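Local coordinates for protein catechol 2,3-dioxygenase (Rhodococcus sp., PDB 2WL9) that probably catalyses the iron-dependent extradiol cleavage of catechols by dioxygen, a ring-opening step in the breakdown of aromatic hydrocarbons, at residues H109-N114 / I152-V157; E99-G104 / G121-T126; V173-A178 / H244-A249; L10-S15 / I52-D57; G26-Q31 / L213-T218. One frame throughout, in Å; residues are numbered along the deposited sequence.

Contact 1: residues H109-N114 / I152-V157; sequences HDPGGN and IREDDV
The carboxylates of Asp-110 and Glu-154 reach toward each other tip to tip, OD2 of Asp-110 standing 2.6 Å from OE2 of Glu-154 with the two planes turned 64° apart. Glu-154 gets there by a bend: chi2 of -64° folds CD back, and the acid group lies over the turn Asp-110 to Gly-113. Its other oxygen, OE1, sits 3.1 Å from Gly-112 N and 3.3 Å from Gly-112 CA. Packing is close at this glycine too; a side chain here would run into Arg-153 O and Glu-154 OE1. The turn is type I, closed by Gly-113 N to Asp-110 O (3.0 Å), and Asp-110 braces it from inside: Asn-114 N donates to its OD1 at 2.9 Å, coming from above the carboxylate plane. CD1 of Ile-152 also packs 3.6 Å from Asp-110 OD2.

Outward the fit slackens. Pro-111 meets Glu-154 only at longer range, and the exposed Asp-155 brings OD1 no nearer than 3.6 Å to Pro-111 O. Asp-156 turns to the next element instead, capping Glu-159 N at the start of helix 157-167. That helix also covers the acid pair, with Phe-163 against Asp-110 and Tyr-164 OH hydrogen-bonded to Asp-110 OD2.

Two acid oxygens this close and partly sheltered would repel if both were ionised; the proximity probably raises the pKa of one acid, consistent with a proton held between OD2 of Asp-110 and OE2 of Glu-154.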
# COMPACT_ATOMS: atom_id res chain seq x y z
N HIS C 109 45.34 -2.54 -12.22
CA HIS C 109 45.59 -1.48 -11.25
C HIS C 109 44.90 -0.19 -11.65
O HIS C 109 44.80 0.12 -12.83
CB HIS C 109 47.09 -1.22 -11.10
CG HIS C 109 47.84 -2.35 -10.48
ND1 HIS C 109 48.19 -3.49 -11.17
CD2 HIS C 109 48.29 -2.53 -9.21
CE1 HIS C 109 48.83 -4.32 -10.37
NE2 HIS C 109 48.90 -3.76 -9.17
N ASP C 110 44.43 0.56 -10.67
CA ASP C 110 43.88 1.88 -10.96
C ASP C 110 45.04 2.87 -11.20
O ASP C 110 46.20 2.47 -11.10
CB ASP C 110 42.86 2.33 -9.89
CG ASP C 110 43.50 2.92 -8.64
OD1 ASP C 110 44.75 3.03 -8.54
OD2 ASP C 110 42.72 3.28 -7.73
N PRO C 111 44.73 4.13 -11.54
CA PRO C 111 45.84 5.05 -11.86
C PRO C 111 46.72 5.40 -10.66
O PRO C 111 47.89 5.72 -10.84
CB PRO C 111 45.12 6.30 -12.38
CG PRO C 111 43.82 5.79 -12.90
CD PRO C 111 43.43 4.71 -11.93
N GLY C 112 46.15 5.31 -9.45
CA GLY C 112 46.91 5.53 -8.22
C GLY C 112 47.79 4.35 -7.83
O GLY C 112 48.50 4.41 -6.83
N GLY C 113 47.74 3.29 -8.64
CA GLY C 113 48.51 2.07 -8.40
C GLY C 113 47.87 1.10 -7.43
O GLY C 113 48.52 0.15 -6.99
N ASN C 114 46.59 1.32 -7.10
CA ASN C 114 45.86 0.41 -6.21
C ASN C 114 45.41 -0.85 -6.95
O ASN C 114 44.71 -0.76 -7.96
CB ASN C 114 44.66 1.13 -5.58
CG ASN C 114 45.04 2.43 -4.90
OD1 ASN C 114 44.58 3.50 -5.29
ND2 ASN C 114 45.88 2.34 -3.88
N ILE C 152 40.54 6.01 -0.98
CA ILE C 152 41.82 5.46 -1.41
C ILE C 152 42.73 6.52 -2.03
O ILE C 152 42.26 7.58 -2.45
CB ILE C 152 41.64 4.25 -2.37
CG1 ILE C 152 40.85 4.64 -3.62
CG2 ILE C 152 40.98 3.07 -1.63
CD1 ILE C 152 40.79 3.55 -4.69
N ARG C 153 44.03 6.22 -2.07
CA ARG C 153 45.04 7.16 -2.55
C ARG C 153 44.99 7.32 -4.07
O ARG C 153 44.98 6.33 -4.81
CB ARG C 153 46.43 6.70 -2.10
CG ARG C 153 47.54 7.72 -2.30
CD ARG C 153 48.80 7.27 -1.57
NE ARG C 153 49.25 5.97 -2.05
CZ ARG C 153 50.09 5.16 -1.40
NH1 ARG C 153 50.58 5.53 -0.22
NH2 ARG C 153 50.43 3.99 -1.92
N GLU C 154 44.95 8.56 -4.52
CA GLU C 154 45.05 8.86 -5.94
C GLU C 154 45.97 10.06 -6.13
O GLU C 154 45.66 11.15 -5.67
CB GLU C 154 43.68 9.15 -6.55
CG GLU C 154 42.64 8.04 -6.40
CD GLU C 154 42.99 6.75 -7.11
OE1 GLU C 154 43.80 6.76 -8.07
OE2 GLU C 154 42.42 5.71 -6.72
N ASP C 155 47.12 9.84 -6.78
CA ASP C 155 48.04 10.93 -7.11
C ASP C 155 47.51 11.80 -8.25
O ASP C 155 47.91 12.96 -8.40
CB ASP C 155 49.43 10.37 -7.46
CG ASP C 155 49.45 9.62 -8.80
OD1 ASP C 155 48.52 8.84 -9.08
OD2 ASP C 155 50.41 9.82 -9.56
N ASP C 156 46.63 11.22 -9.07
CA ASP C 156 46.01 11.93 -10.17
C ASP C 156 44.50 11.75 -10.08
O ASP C 156 43.96 10.74 -10.53
CB ASP C 156 46.52 11.39 -11.51
CG ASP C 156 46.12 12.26 -12.70
OD1 ASP C 156 45.02 12.85 -12.69
OD2 ASP C 156 46.92 12.34 -13.65
N VAL C 157 43.84 12.74 -9.49
CA VAL C 157 42.38 12.73 -9.31
C VAL C 157 41.61 12.59 -10.62
O VAL C 157 40.69 11.78 -10.71
CB VAL C 157 41.88 13.98 -8.53
CG1 VAL C 157 40.37 13.96 -8.38
CG2 VAL C 157 42.54 14.04 -7.17

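Contact 2: residues E99-G104 / G121-T126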
# COMPACT_ATOMS: atom_id res chain seq x y z
N GLU C 99 40.62 -18.93 -5.66
CA GLU C 99 41.30 -18.30 -4.53
C GLU C 99 40.46 -17.17 -3.92
O GLU C 99 40.22 -17.14 -2.70
CB GLU C 99 42.68 -17.78 -4.96
CG GLU C 99 43.60 -17.50 -3.80
CD GLU C 99 44.82 -16.68 -4.17
OE1 GLU C 99 44.97 -16.30 -5.36
OE2 GLU C 99 45.63 -16.41 -3.27
N ARG C 100 40.00 -16.26 -4.77
CA ARG C 100 39.14 -15.14 -4.36
C ARG C 100 37.71 -15.56 -4.00
O ARG C 100 36.91 -14.74 -3.54
CB ARG C 100 39.10 -14.08 -5.48
CG ARG C 100 40.45 -13.44 -5.81
CD ARG C 100 40.96 -12.52 -4.70
NE ARG C 100 42.12 -11.76 -5.16
CZ ARG C 100 43.39 -12.05 -4.88
NH1 ARG C 100 43.70 -13.06 -4.08
NH2 ARG C 100 44.35 -11.29 -5.38
N ARG C 101 37.41 -16.85 -4.19
CA ARG C 101 36.05 -17.43 -4.03
C ARG C 101 35.03 -16.78 -4.98
O ARG C 101 33.94 -16.36 -4.56
CB ARG C 101 35.54 -17.39 -2.58
CG ARG C 101 36.53 -17.78 -1.51
CD ARG C 101 37.08 -19.18 -1.72
NE ARG C 101 37.94 -19.54 -0.60
CZ ARG C 101 37.50 -20.12 0.51
NH1 ARG C 101 36.21 -20.43 0.65
NH2 ARG C 101 38.35 -20.39 1.49
N VAL C 102 35.40 -16.71 -6.25
CA VAL C 102 34.55 -16.16 -7.30
C VAL C 102 34.56 -17.08 -8.52
O VAL C 102 35.35 -18.04 -8.57
CB VAL C 102 34.97 -14.72 -7.73
CG1 VAL C 102 34.87 -13.75 -6.56
CG2 VAL C 102 36.39 -14.71 -8.35
N LEU C 103 33.69 -16.81 -9.48
CA LEU C 103 33.64 -17.63 -10.69
C LEU C 103 34.57 -17.17 -11.80
O LEU C 103 35.12 -17.99 -12.54
CB LEU C 103 32.22 -17.70 -11.23
CG LEU C 103 31.18 -18.46 -10.42
CD1 LEU C 103 29.85 -18.37 -11.16
CD2 LEU C 103 31.57 -19.93 -10.20
N GLY C 104 34.71 -15.85 -11.94
CA GLY C 104 35.56 -15.26 -12.96
C GLY C 104 36.12 -13.95 -12.46
O GLY C 104 35.49 -13.27 -11.64
N GLY C 121 30.09 -13.75 -9.70
CA GLY C 121 29.82 -15.03 -9.05
C GLY C 121 30.51 -15.23 -7.71
O GLY C 121 31.33 -16.15 -7.57
N PRO C 122 30.18 -14.41 -6.70
CA PRO C 122 30.72 -14.66 -5.37
C PRO C 122 30.20 -15.97 -4.81
O PRO C 122 29.07 -16.37 -5.12
CB PRO C 122 30.16 -13.51 -4.54
CG PRO C 122 28.89 -13.13 -5.24
CD PRO C 122 29.24 -13.26 -6.70
N GLN C 123 31.03 -16.65 -4.02
CA GLN C 123 30.61 -17.80 -3.24
C GLN C 123 29.70 -17.33 -2.11
O GLN C 123 30.08 -16.48 -1.30
CB GLN C 123 31.83 -18.55 -2.67
CG GLN C 123 31.49 -19.74 -1.75
CD GLN C 123 32.71 -20.30 -1.02
OE1 GLN C 123 33.83 -20.26 -1.51
NE2 GLN C 123 32.48 -20.84 0.17
N VAL C 124 28.50 -17.89 -2.07
CA VAL C 124 27.51 -17.56 -1.04
C VAL C 124 27.30 -18.81 -0.18
O VAL C 124 27.08 -19.91 -0.70
CB VAL C 124 26.19 -17.07 -1.70
CG1 VAL C 124 25.16 -16.64 -0.65
CG2 VAL C 124 26.47 -15.92 -2.65
N ASP C 125 27.41 -18.63 1.14
CA ASP C 125 27.27 -19.72 2.08
C ASP C 125 25.89 -19.64 2.72
O ASP C 125 25.75 -19.39 3.91
CB ASP C 125 28.39 -19.69 3.14
CG ASP C 125 29.76 -20.03 2.56
OD1 ASP C 125 29.85 -20.54 1.41
OD2 ASP C 125 30.77 -19.80 3.26
N THR C 126 24.87 -19.84 1.89
CA THR C 126 23.49 -19.76 2.32
C THR C 126 23.23 -20.75 3.46
O THR C 126 22.52 -20.42 4.41
CB THR C 126 22.52 -19.98 1.13
OG1 THR C 126 22.89 -19.10 0.06
CG2 THR C 126 21.06 -19.68 1.53
O HOH W 1 34.23 -22.30 2.04
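The amide of Gln-123 lies at the edge of the Arg-101 guanidinium, the two planes only 19° apart. The side chains run side by side in the same direction, and Gln-123 OE1 sits 5° out of the guanidinium plane, where it accepts from Arg-101 NH1 at 3.2 Å. A water closes the gap beyond: it accepts from that same NH1 and from Gln-123 NE2, the latter at 2.9 Å. NE2 has a second acceptor in Asp-125 OD1, whose syn lone pair it uses. The amide is thus held flat from both ends, while NH2 of Arg-101 forms a salt bridge with Asp-35. A bend at chi2 (-58°) directs CD of Arg-101 toward Gln-123 OE1, 3.4 Å away.

Behind this polar front, Gln-123 N donates to Arg-101 O at 3.0 Å. Next to it, Val-102 CA makes a CH...O contact of 3.2 Å with Gly-121 O, and CG of Leu-103 lies against Gly-121, 3.9 Å from its CA. Gly-121 O is also hydrogen-bonded to His-277 of a second subunit, which packs on Leu-103 as well.

Arg-101, leaving helix 94-100 with positive phi, forms a Schellman motif. From there the chain enters strand 104-109 through a classic beta bulge, Leu-103 and Gly-104 both facing Tyr-120, so the contact joins the end of that helix to the exit of strand 115-120, with Val-102 packed on Phe-119 and on Tyr-9 of strand 6-14.

Contact 3: residues V173-A178 / H244-A249; sequences VEYKFA and HSNDEA
Glu-174 and Tyr-175 hold the loop 244-249 beside the iron site. The side chain of His-244 in that loop is about 5 Å from the iron, and its NE2 is hydrogen-bonded to OH of the ligand Tyr-253. Two bonds carry the contact. Tyr-175 reaches in with its hydroxyl, which accepts from Ser-245 N at 2.9 Å along a bent path (136° at the hydrogen) and touches CB of His-244 at 3.5 Å. Glu-174, extended beyond CG, accepts through OE1 from Asn-246 ND2 at 2.9 Å; the donor arrives nearly in line with the C-O bond, the carboxylate and amide planes standing 75° apart.

The Asn-246 amide also lies across the edge of the Tyr-175 ring, CG 3.7 Å from CE2, the planes 84° apart. While its ND2 serves Glu-174, its OD1 takes a weak bond from Asp-247 N. Further on, Asp-247 OD1 accepts from Ala-249 N at 3.2 Å, an Asx turn that shapes the bend.

Glu-174 OE1 has a second partner, His-196 NE2. Asp-281 weakly bonds both Tyr-175 OH and His-244 ND1, linking the tyrosine to the histidine.

Since His-244 NE2 bonds Tyr-253 of the metal site, the arrangement is consistent with a second coordination shell in this type I extradiol dioxygenase, Tyr-175 and Glu-174 holding the loop that carries the histidine.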
# COMPACT_ATOMS: atom_id res chain seq x y z
N VAL C 173 33.03 15.77 -7.87
CA VAL C 173 33.34 16.50 -6.64
C VAL C 173 32.08 16.70 -5.80
O VAL C 173 31.04 17.09 -6.32
CB VAL C 173 33.97 17.86 -6.97
CG1 VAL C 173 34.12 18.70 -5.70
CG2 VAL C 173 35.31 17.67 -7.66
N GLU C 174 32.16 16.42 -4.50
CA GLU C 174 31.00 16.64 -3.64
C GLU C 174 31.24 17.65 -2.53
O GLU C 174 30.30 18.12 -1.90
CB GLU C 174 30.46 15.32 -3.08
CG GLU C 174 29.72 14.50 -4.11
CD GLU C 174 28.97 13.33 -3.53
OE1 GLU C 174 29.26 12.95 -2.38
OE2 GLU C 174 28.10 12.77 -4.23
N TYR C 175 32.50 18.00 -2.30
CA TYR C 175 32.84 19.02 -1.32
C TYR C 175 33.83 20.00 -1.89
O TYR C 175 34.59 19.66 -2.79
CB TYR C 175 33.44 18.37 -0.08
CG TYR C 175 32.44 17.86 0.92
CD1 TYR C 175 32.08 18.63 2.02
CD2 TYR C 175 31.88 16.59 0.80
CE1 TYR C 175 31.17 18.17 2.96
CE2 TYR C 175 30.98 16.11 1.74
CZ TYR C 175 30.62 16.91 2.81
OH TYR C 175 29.73 16.45 3.75
N LYS C 176 33.81 21.23 -1.36
CA LYS C 176 34.88 22.19 -1.57
C LYS C 176 35.37 22.70 -0.21
O LYS C 176 34.59 23.27 0.55
CB LYS C 176 34.41 23.36 -2.45
CG LYS C 176 34.14 22.99 -3.90
CD LYS C 176 33.37 24.07 -4.64
CE LYS C 176 34.22 25.28 -4.95
NZ LYS C 176 33.43 26.36 -5.61
N PHE C 177 36.65 22.46 0.09
CA PHE C 177 37.26 22.91 1.34
C PHE C 177 38.33 23.96 1.07
O PHE C 177 39.05 23.87 0.08
CB PHE C 177 37.91 21.75 2.09
CG PHE C 177 36.99 20.61 2.39
CD1 PHE C 177 35.97 20.74 3.34
CD2 PHE C 177 37.16 19.38 1.75
CE1 PHE C 177 35.12 19.66 3.62
CE2 PHE C 177 36.32 18.31 2.04
CZ PHE C 177 35.31 18.45 2.97
N ALA C 178 38.43 24.96 1.94
CA ALA C 178 39.48 25.97 1.82
C ALA C 178 40.79 25.44 2.40
O ALA C 178 40.84 25.03 3.56
CB ALA C 178 39.06 27.27 2.52
N HIS C 244 27.86 13.68 7.62
CA HIS C 244 28.29 14.38 6.42
C HIS C 244 27.05 14.85 5.67
O HIS C 244 26.00 14.21 5.73
CB HIS C 244 29.10 13.45 5.52
CG HIS C 244 30.34 12.90 6.16
ND1 HIS C 244 31.40 13.70 6.53
CD2 HIS C 244 30.69 11.63 6.46
CE1 HIS C 244 32.35 12.94 7.06
NE2 HIS C 244 31.95 11.68 7.03
N SER C 245 27.17 15.97 4.95
CA SER C 245 26.03 16.48 4.17
C SER C 245 25.72 15.63 2.94
O SER C 245 24.59 15.67 2.43
CB SER C 245 26.25 17.94 3.78
OG SER C 245 26.36 18.76 4.92
N ASN C 246 26.69 14.86 2.47
CA ASN C 246 26.47 14.06 1.27
C ASN C 246 25.68 12.76 1.49
O ASN C 246 24.62 12.58 0.88
CB ASN C 246 27.76 13.86 0.43
CG ASN C 246 28.87 13.11 1.16
OD1 ASN C 246 28.84 12.91 2.37
ND2 ASN C 246 29.88 12.69 0.40
N ASP C 247 26.16 11.87 2.35
CA ASP C 247 25.45 10.62 2.57
C ASP C 247 24.39 10.73 3.66
O ASP C 247 23.50 9.88 3.75
CB ASP C 247 26.40 9.44 2.85
CG ASP C 247 27.38 9.71 3.99
OD1 ASP C 247 27.16 10.63 4.80
OD2 ASP C 247 28.38 8.96 4.07
N GLU C 248 24.48 11.79 4.47
CA GLU C 248 23.56 12.02 5.61
C GLU C 248 23.51 10.84 6.60
O GLU C 248 22.53 10.65 7.32
CB GLU C 248 22.17 12.46 5.13
CG GLU C 248 22.21 13.77 4.32
CD GLU C 248 20.84 14.40 4.06
OE1 GLU C 248 19.84 14.03 4.71
OE2 GLU C 248 20.78 15.31 3.20
N ALA C 249 24.58 10.06 6.61
CA ALA C 249 24.71 8.90 7.50
C ALA C 249 25.22 9.30 8.87
O ALA C 249 26.07 10.19 8.99
CB ALA C 249 25.64 7.88 6.87

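Contact 4: residues L10-S15 / I52-D57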
# COMPACT_ATOMS: atom_id res chain seq x y z
N LEU C 10 37.28 -6.65 -0.16
CA LEU C 10 38.60 -6.05 0.02
C LEU C 10 39.55 -7.12 0.54
O LEU C 10 39.20 -7.92 1.40
CB LEU C 10 38.55 -4.91 1.05
CG LEU C 10 37.80 -3.63 0.74
CD1 LEU C 10 37.73 -2.78 2.00
CD2 LEU C 10 38.49 -2.86 -0.39
N GLY C 11 40.75 -7.14 -0.02
CA GLY C 11 41.85 -7.92 0.53
C GLY C 11 42.73 -6.95 1.29
O GLY C 11 43.04 -5.87 0.80
N LEU C 12 43.11 -7.35 2.50
CA LEU C 12 43.91 -6.51 3.38
C LEU C 12 45.17 -7.25 3.81
O LEU C 12 45.14 -8.46 4.03
CB LEU C 12 43.09 -6.16 4.63
CG LEU C 12 42.25 -4.88 4.78
CD1 LEU C 12 41.56 -4.39 3.50
CD2 LEU C 12 41.24 -5.03 5.93
N SER C 13 46.28 -6.52 3.90
CA SER C 13 47.52 -7.03 4.49
C SER C 13 47.55 -6.58 5.94
O SER C 13 47.43 -5.39 6.22
CB SER C 13 48.74 -6.45 3.77
OG SER C 13 48.83 -6.91 2.43
N VAL C 14 47.68 -7.53 6.87
CA VAL C 14 47.70 -7.22 8.30
C VAL C 14 48.91 -7.85 9.00
O VAL C 14 49.46 -8.84 8.51
CB VAL C 14 46.37 -7.63 9.01
CG1 VAL C 14 45.17 -6.97 8.33
CG2 VAL C 14 46.19 -9.14 9.01
N SER C 15 49.33 -7.27 10.13
CA SER C 15 50.47 -7.79 10.88
C SER C 15 50.03 -8.60 12.10
O SER C 15 50.79 -9.42 12.61
CB SER C 15 51.40 -6.66 11.31
OG SER C 15 50.73 -5.71 12.12
N ILE C 52 35.73 -9.53 3.33
CA ILE C 52 37.11 -9.10 3.54
C ILE C 52 38.02 -10.31 3.76
O ILE C 52 37.67 -11.23 4.50
CB ILE C 52 37.25 -8.10 4.74
CG1 ILE C 52 36.28 -6.92 4.60
CG2 ILE C 52 38.69 -7.56 4.87
CD1 ILE C 52 36.16 -6.02 5.84
N VAL C 53 39.18 -10.28 3.11
CA VAL C 53 40.23 -11.28 3.32
C VAL C 53 41.36 -10.61 4.07
O VAL C 53 41.84 -9.55 3.67
CB VAL C 53 40.80 -11.83 1.98
CG1 VAL C 53 41.66 -13.06 2.23
CG2 VAL C 53 39.68 -12.18 1.03
N LEU C 54 41.78 -11.22 5.17
CA LEU C 54 42.93 -10.74 5.92
C LEU C 54 44.14 -11.61 5.62
O LEU C 54 44.16 -12.79 5.96
CB LEU C 54 42.64 -10.72 7.42
CG LEU C 54 41.45 -9.89 7.94
CD1 LEU C 54 41.28 -10.14 9.42
CD2 LEU C 54 41.58 -8.40 7.65
N HIS C 55 45.14 -11.03 4.97
CA HIS C 55 46.38 -11.73 4.67
C HIS C 55 47.40 -11.42 5.76
O HIS C 55 47.84 -10.27 5.90
CB HIS C 55 46.93 -11.29 3.32
CG HIS C 55 46.05 -11.66 2.16
ND1 HIS C 55 46.23 -12.81 1.44
CD2 HIS C 55 45.00 -11.02 1.60
CE1 HIS C 55 45.32 -12.87 0.47
NE2 HIS C 55 44.57 -11.79 0.55
N ALA C 56 47.76 -12.44 6.54
CA ALA C 56 48.74 -12.28 7.60
C ALA C 56 50.14 -12.27 7.01
O ALA C 56 50.88 -13.26 7.10
CB ALA C 56 48.59 -13.38 8.63
N ASP C 57 50.49 -11.16 6.38
CA ASP C 57 51.77 -11.03 5.68
C ASP C 57 52.72 -10.02 6.33
O ASP C 57 53.83 -9.82 5.84
CB ASP C 57 51.55 -10.69 4.20
CG ASP C 57 50.95 -9.31 3.99
OD1 ASP C 57 50.99 -8.48 4.93
OD2 ASP C 57 50.45 -9.06 2.88
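Leu-12 and Leu-54 interlock on one face of a parallel strand pair. CD2 of Leu-12 drops into the dip between CG2 of Ile-52 (3.7 Å) and CD2 of Leu-54 (3.8 Å), and that same Leu-54 methyl in turn fills the notch between Leu-12 and Val-14, 3.9 Å from Val-14 CG1. The leucines lie side by side and point the same way, whereas Ile-52 and Val-14 slant across them, giving an alternating row of methyls. Ile-52 sets CG2 anti to its backbone N, which turns that methyl toward the neighbouring strand. Leu-17 and Trp-20 of helix 17-24 press on Leu-54, and Trp-260 covers Leu-12.

The other face, with Gly-11, Ser-13, Val-53 and His-55, is more polar. Gly-11 leaves it flat beside Val-53; His-55 lays its ring edge by Leu-12 O, CD2 at 3.5 Å, and bonds Tyr-64 OH through NE2. Just past strand 52-56, Asp-57 OD2 accepts from Ser-13 OG through its syn lone pair at 2.7 Å. Between the two faces runs the ladder: Val-53 N to Leu-10 O, Leu-12 N to Val-53 O, His-55 N to Leu-12 O (2.7 Å) and Val-14 N to His-55 O, with a weak last rung from Asp-57 N to Val-14 O.

Strands 6-14 and 52-56 are the first and fourth of a beta-alpha-beta-beta-beta module, the unit of the vicinal oxygen chelate fold. The buried Ser-13 hydroxyl is thus satisfied by the exposed Asp-57 carboxylate, while methyl contacts alone join the apolar face, covered in part by helix 17-24.

Contact 5: residues G26-Q31 / L213-T218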
# COMPACT_ATOMS: atom_id res chain seq x y z
N GLY C 26 34.69 -8.97 17.56
CA GLY C 26 34.35 -8.67 18.95
C GLY C 26 33.72 -7.31 19.18
O GLY C 26 32.89 -7.15 20.08
N ILE C 27 34.09 -6.33 18.36
CA ILE C 27 33.48 -5.01 18.46
C ILE C 27 32.48 -4.77 17.35
O ILE C 27 31.33 -4.42 17.62
CB ILE C 27 34.53 -3.89 18.47
CG1 ILE C 27 35.48 -4.08 19.66
CG2 ILE C 27 33.85 -2.50 18.51
CD1 ILE C 27 36.67 -3.15 19.67
N MET C 28 32.91 -4.97 16.10
CA MET C 28 32.11 -4.58 14.94
C MET C 28 30.96 -5.54 14.62
O MET C 28 29.94 -5.13 14.09
CB MET C 28 32.99 -4.31 13.71
CG MET C 28 34.00 -3.16 13.89
SD MET C 28 33.27 -1.62 14.50
CE MET C 28 34.74 -0.68 14.93
N GLY C 29 31.13 -6.81 14.96
CA GLY C 29 30.04 -7.79 14.79
C GLY C 29 30.19 -8.66 13.56
O GLY C 29 29.31 -9.48 13.25
N MET C 30 31.30 -8.50 12.85
CA MET C 30 31.59 -9.36 11.70
C MET C 30 31.81 -10.80 12.15
O MET C 30 32.06 -11.05 13.32
CB MET C 30 32.80 -8.85 10.93
CG MET C 30 32.57 -7.49 10.34
SD MET C 30 33.84 -6.95 9.20
CE MET C 30 33.13 -5.38 8.73
N GLN C 31 31.68 -11.73 11.21
CA GLN C 31 31.90 -13.13 11.51
C GLN C 31 33.27 -13.56 11.02
O GLN C 31 33.60 -13.36 9.85
CB GLN C 31 30.82 -14.00 10.85
CG GLN C 31 30.92 -15.47 11.22
CD GLN C 31 29.83 -16.32 10.60
OE1 GLN C 31 28.99 -15.82 9.85
NE2 GLN C 31 29.84 -17.61 10.91
N LEU C 213 37.45 2.70 5.66
CA LEU C 213 36.37 1.86 5.23
C LEU C 213 35.17 2.19 6.10
O LEU C 213 35.26 2.23 7.27
CB LEU C 213 36.69 0.40 5.37
CG LEU C 213 35.56 -0.62 5.31
CD1 LEU C 213 34.91 -0.63 3.99
CD2 LEU C 213 36.02 -1.95 5.69
N MET C 214 34.04 2.38 5.45
CA MET C 214 32.78 2.61 6.11
C MET C 214 31.92 1.35 5.98
O MET C 214 31.82 0.82 4.96
CB MET C 214 32.07 3.75 5.45
CG MET C 214 30.84 4.10 6.02
SD MET C 214 29.38 3.11 5.68
CE MET C 214 28.18 3.99 6.40
N ILE C 215 31.37 0.92 7.08
CA ILE C 215 30.49 -0.21 7.21
C ILE C 215 29.17 0.30 7.85
O ILE C 215 29.17 1.17 8.69
CB ILE C 215 31.08 -1.37 8.00
CG1 ILE C 215 31.38 -1.00 9.43
CG2 ILE C 215 32.29 -1.98 7.32
CD1 ILE C 215 32.00 -2.05 10.22
N GLU C 216 28.07 -0.28 7.41
CA GLU C 216 26.77 0.25 7.82
C GLU C 216 25.93 -0.82 8.52
O GLU C 216 25.80 -1.93 8.01
CB GLU C 216 26.04 0.80 6.59
CG GLU C 216 24.76 1.55 6.91
CD GLU C 216 24.03 2.01 5.67
OE1 GLU C 216 24.56 1.82 4.56
OE2 GLU C 216 22.92 2.56 5.81
N TYR C 217 25.38 -0.47 9.68
CA TYR C 217 24.43 -1.32 10.38
C TYR C 217 23.00 -1.02 9.94
O TYR C 217 22.68 0.12 9.60
CB TYR C 217 24.51 -1.08 11.88
CG TYR C 217 25.82 -1.47 12.53
CD1 TYR C 217 26.20 -2.81 12.62
CD2 TYR C 217 26.66 -0.50 13.09
CE1 TYR C 217 27.38 -3.18 13.25
CE2 TYR C 217 27.85 -0.85 13.71
CZ TYR C 217 28.20 -2.19 13.78
OH TYR C 217 29.38 -2.55 14.39
N THR C 218 22.13 -2.04 9.95
CA THR C 218 20.70 -1.82 9.70
C THR C 218 20.03 -1.10 10.87
O THR C 218 19.11 -0.29 10.67
CB THR C 218 19.91 -3.13 9.42
OG1 THR C 218 20.03 -4.02 10.53
CG2 THR C 218 20.40 -3.82 8.15
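Tyr-217 makes the one hydrogen bond between these segments, its OH donating to Met-28 O at 2.7 Å. The acceptor lies at the ring edge, in plane, with a C=O...O angle of 117° and the hydroxyl tilted 21° from the carbonyl plane. Gly-29, at positive phi, turns the chain just after this carbonyl. Arg-134 weakly meets the phenol oxygen through NH2 and, through NE, hydrogen-bonds Ile-27 O, the carbonyl just before that of Met-28.

Apolar contact follows on the flank. Met-30 is stretched out beyond CG and meets Ile-215 tip to tip: its CE touches both CG2 and CD1 of the isoleucine at 3.8 Å. Ile-215 holds CG2 anti to its carbonyl carbon, beside the backbone N. CB of Met-28 lies farther off, 4.3 Å from Ile-215 CD1. These residues belong to the two halves of the molecule: 26-31 follows helix 17-24 in the N-terminal module, and strand 210-217, which bears the iron ligand His-212 just before Leu-213, lies in the metal-binding half.

A looser approach brings sulfur to hydroxyl. Met-28, bent at chi2, crosses Tyr-217 at about a right angle, and its SD lies 4.0 Å from the phenol oxygen OH. Leu-223 and Ala-226 of helix 220-232 touch the Tyr-217 side chain, and the ring of Phe-140 meets that of the tyrosine.

In the fold
From the N terminus, contact 4 closes first, bringing strand 52-56 back beside strand 6-14 within the first module. Before it closes, 26-31 opens contact 5, which crosses contact 4 and shuts only at 213-218, tying the N-terminal half to the metal-binding half. The two touch, Leu-10 and Ile-52 packing on Leu-213. Inside the long loop of contact 5 nest contacts 2 and 1, which cross each other: 99-104 pairs with 121-126, and 109-114 with 152-157, the latter joining the two halves a second time. Contact 3 opens at 173-178, within the loop of contact 5, and closes beyond it at 244-249, beside the iron.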